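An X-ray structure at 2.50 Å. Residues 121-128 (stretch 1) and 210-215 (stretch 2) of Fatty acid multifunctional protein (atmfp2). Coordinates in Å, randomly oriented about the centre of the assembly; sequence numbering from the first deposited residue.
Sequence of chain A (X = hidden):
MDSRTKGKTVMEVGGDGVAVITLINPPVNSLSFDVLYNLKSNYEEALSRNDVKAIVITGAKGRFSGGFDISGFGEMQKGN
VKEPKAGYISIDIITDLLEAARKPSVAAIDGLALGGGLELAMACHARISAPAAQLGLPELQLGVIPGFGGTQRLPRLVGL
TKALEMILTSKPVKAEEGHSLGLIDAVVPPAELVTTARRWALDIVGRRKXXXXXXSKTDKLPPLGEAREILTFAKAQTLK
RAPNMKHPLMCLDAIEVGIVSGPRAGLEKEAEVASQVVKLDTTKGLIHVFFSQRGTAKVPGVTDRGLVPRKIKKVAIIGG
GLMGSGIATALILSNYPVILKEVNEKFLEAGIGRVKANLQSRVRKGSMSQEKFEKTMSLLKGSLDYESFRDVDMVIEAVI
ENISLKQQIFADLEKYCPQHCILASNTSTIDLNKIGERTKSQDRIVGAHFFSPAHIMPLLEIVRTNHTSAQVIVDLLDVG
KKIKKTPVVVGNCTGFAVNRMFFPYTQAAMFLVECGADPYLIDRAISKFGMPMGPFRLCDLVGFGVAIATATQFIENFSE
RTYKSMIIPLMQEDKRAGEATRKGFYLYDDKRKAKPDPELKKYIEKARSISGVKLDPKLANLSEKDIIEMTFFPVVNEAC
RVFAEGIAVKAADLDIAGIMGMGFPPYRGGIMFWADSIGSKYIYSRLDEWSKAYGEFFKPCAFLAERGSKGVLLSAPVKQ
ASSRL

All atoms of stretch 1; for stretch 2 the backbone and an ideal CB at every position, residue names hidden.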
# COMPACT_ATOMS: atom_id res chain seq x y z
N ALA A 121 21.42 -0.47 15.85
CA ALA A 121 21.99 -1.78 16.15
C ALA A 121 23.30 -2.02 15.38
O ALA A 121 24.24 -2.59 15.91
CB ALA A 121 20.97 -2.89 15.85
N MET A 122 23.34 -1.56 14.13
CA MET A 122 24.56 -1.68 13.32
C MET A 122 25.70 -0.85 13.91
O MET A 122 26.87 -1.15 13.69
CB MET A 122 24.30 -1.27 11.87
CG MET A 122 23.55 -2.30 11.05
SD MET A 122 23.00 -1.64 9.47
CE MET A 122 22.13 -3.05 8.80
N ALA A 123 25.35 0.19 14.65
CA ALA A 123 26.33 1.04 15.31
C ALA A 123 27.00 0.30 16.46
O ALA A 123 28.16 0.56 16.78
CB ALA A 123 25.68 2.31 15.83
N CYS A 124 26.26 -0.61 17.08
CA CYS A 124 26.81 -1.43 18.15
C CYS A 124 27.89 -2.35 17.61
O CYS A 124 27.99 -2.55 16.40
CB CYS A 124 25.70 -2.25 18.82
SG CYS A 124 24.51 -1.25 19.72
N HIS A 125 28.67 -2.93 18.51
CA HIS A 125 29.85 -3.70 18.12
C HIS A 125 29.57 -5.18 17.86
O HIS A 125 30.42 -5.90 17.32
CB HIS A 125 30.95 -3.50 19.15
CG HIS A 125 31.33 -2.07 19.34
ND1 HIS A 125 30.98 -1.34 20.45
CD2 HIS A 125 32.01 -1.22 18.53
CE1 HIS A 125 31.44 -0.10 20.33
NE2 HIS A 125 32.07 -0.00 19.17
N ALA A 126 28.38 -5.62 18.25
CA ALA A 126 27.93 -6.99 17.98
C ALA A 126 26.40 -7.04 18.05
O ALA A 126 25.78 -6.15 18.63
CB ALA A 126 28.55 -7.96 18.96
N ARG A 127 25.80 -8.07 17.48
CA ARG A 127 24.34 -8.17 17.46
C ARG A 127 23.80 -9.55 17.82
O ARG A 127 24.11 -10.55 17.17
CB ARG A 127 23.80 -7.72 16.10
CG ARG A 127 23.90 -6.23 15.89
CD ARG A 127 24.30 -5.89 14.46
NE ARG A 127 25.28 -4.81 14.47
CZ ARG A 127 26.59 -4.99 14.33
NH1 ARG A 127 27.08 -6.21 14.15
NH2 ARG A 127 27.40 -3.95 14.36
N ILE A 128 22.99 -9.59 18.87
CA ILE A 128 22.28 -10.81 19.25
C ILE A 128 20.81 -10.63 18.90
O ILE A 128 20.22 -9.58 19.16
CB ILE A 128 22.40 -11.10 20.75
CG1 ILE A 128 23.87 -11.00 21.19
CG2 ILE A 128 21.83 -12.46 21.08
CD1 ILE A 128 24.81 -11.79 20.31
N UNK A 210 36.31 -10.41 19.15
CA UNK A 210 36.75 -9.25 18.38
C UNK A 210 36.00 -7.97 18.75
O UNK A 210 34.82 -8.03 19.07
CB UNK A 210 36.58 -9.53 16.89
N UNK A 211 36.70 -6.84 18.70
CA UNK A 211 36.07 -5.55 18.92
C UNK A 211 35.96 -4.80 17.60
O UNK A 211 36.82 -4.00 17.26
CB UNK A 211 36.86 -4.73 19.94
N UNK A 212 34.89 -5.07 16.86
CA UNK A 212 34.75 -4.56 15.50
C UNK A 212 33.89 -3.29 15.39
O UNK A 212 32.80 -3.22 15.96
CB UNK A 212 34.15 -5.65 14.62
N UNK A 213 34.39 -2.31 14.65
CA UNK A 213 33.59 -1.15 14.26
C UNK A 213 33.06 -1.33 12.84
O UNK A 213 33.84 -1.40 11.89
CB UNK A 213 34.41 0.13 14.36
N UNK A 214 31.74 -1.40 12.71
CA UNK A 214 31.10 -1.65 11.43
C UNK A 214 31.40 -0.58 10.39
O UNK A 214 31.54 -0.88 9.20
CB UNK A 214 29.59 -1.76 11.63
N UNK A 215 31.51 0.67 10.83
CA UNK A 215 31.63 1.79 9.91
C UNK A 215 32.97 1.83 9.19
O UNK A 215 33.07 2.33 8.07
CB UNK A 215 31.42 3.10 10.67

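Stretch 1 begins in a helix, passes through a turn around Cys124 and His125, and runs on as a strand. Stretch 2 crosses this turn without regular secondary structure, its closest CA approach lying between His125 CA and position 212 CA, at 5.6 Å.

Position 210 has phi near -58° and psi near 146°, and nothing of stretch 1 lies within 5.5 Å of its ideal CB. The backbone angles admit proline, but stretch 1 asks for nothing in particular, and many residues would serve. It is Pro210, which makes no contact here.

At position 211 the CA-to-CB bond points sideways, and again the CB is out of range. A short side chain would therefore miss stretch 1. A long one could return to the imidazole of His125, whose ring offers a flat face; an aromatic or a long, flexible chain would suit. The residue is Trp211. With chi1 in the t well, its indole presents an edge to the His125 face: the imidazole and the five-membered ring have centroids 4.5 Å apart and planes at 73°, and Trp211 NE1 lies 3.5 Å from His125 CD2. Reach and ring orientation, rather than the direction of CB, make this contact.

Position 212 lies alongside His125, with extended angles (-98/133) and a sideways CB 4.6 Å from His125 O. Its backbone carbonyl already meets the imidazole edge, position 212 O lying 3.4 Å from His125 CD2, whatever the side chain. A beta-branched residue would fit the extended backbone, though other modest side chains would also do. The choice is Val212, chi1 t, whose side chain comes no nearer to stretch 1 than its CB does.

Position 213 is also extended, its CB sideways and 5.0 Å from His125 CD2. A small residue, polar or not, could sit beside the ring edge without demanding a partner. Ser213 does so, its OG 4.2 Å from His125 CD2 and near the ring plane.

Position 214 is the most constrained. The ideal CB of position 214 points toward stretch 1 and lies 3.5 Å from Met122 O, 4.1 Å from Arg127 NH2 and 5.1 Å from Cys124 O. So short a reach to a carbonyl calls for a small side chain with a donor: serine is the natural reading, threonine or cysteine less certain, while alanine would fit but leave the carbonyl without this partner. Ser214, chi1 m, donates from OG to Met122 O at 2.9 Å. Arg127 NH2 donates to Met122 O as well, also at 2.9 Å, so one carbonyl gathers two donors. Ser214 OG and Arg127 NH2 are themselves 2.8 Å apart. The O of a water lies 2.8 Å from Ser214 OG and 2.8 Å from Val212 O, with a weak hydrogen bond to His125 O at 3.4 Å, so it links the two stretches.

Position 215 turns its CB sideways, with no atom of stretch 1 within 5.5 Å, so this contact sets no preference. Val215 occupies it without touching stretch 1.

Stretch 2 (210-215) PWVSSV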
# COMPACT_ATOMS: atom_id res chain seq x y z
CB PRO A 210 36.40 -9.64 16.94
CG PRO A 210 36.37 -11.11 16.94
CD PRO A 210 35.84 -11.50 18.27
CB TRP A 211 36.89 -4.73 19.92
CG TRP A 211 36.18 -3.51 20.42
CD1 TRP A 211 35.25 -2.77 19.75
CD2 TRP A 211 36.34 -2.88 21.69
NE1 TRP A 211 34.82 -1.72 20.53
CE2 TRP A 211 35.48 -1.77 21.73
CE3 TRP A 211 37.14 -3.15 22.81
CZ2 TRP A 211 35.39 -0.92 22.83
CZ3 TRP A 211 37.05 -2.31 23.91
CH2 TRP A 211 36.18 -1.21 23.91
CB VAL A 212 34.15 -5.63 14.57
CG1 VAL A 212 33.96 -5.08 13.17
CG2 VAL A 212 35.02 -6.87 14.56
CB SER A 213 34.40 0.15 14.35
OG SER A 213 34.47 0.62 15.69
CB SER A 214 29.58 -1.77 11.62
OG SER A 214 29.27 -2.54 12.76
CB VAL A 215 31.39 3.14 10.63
CG1 VAL A 215 32.70 3.72 11.14
CG2 VAL A 215 30.71 4.12 9.69
O HOH W 1 30.78 -4.28 14.32
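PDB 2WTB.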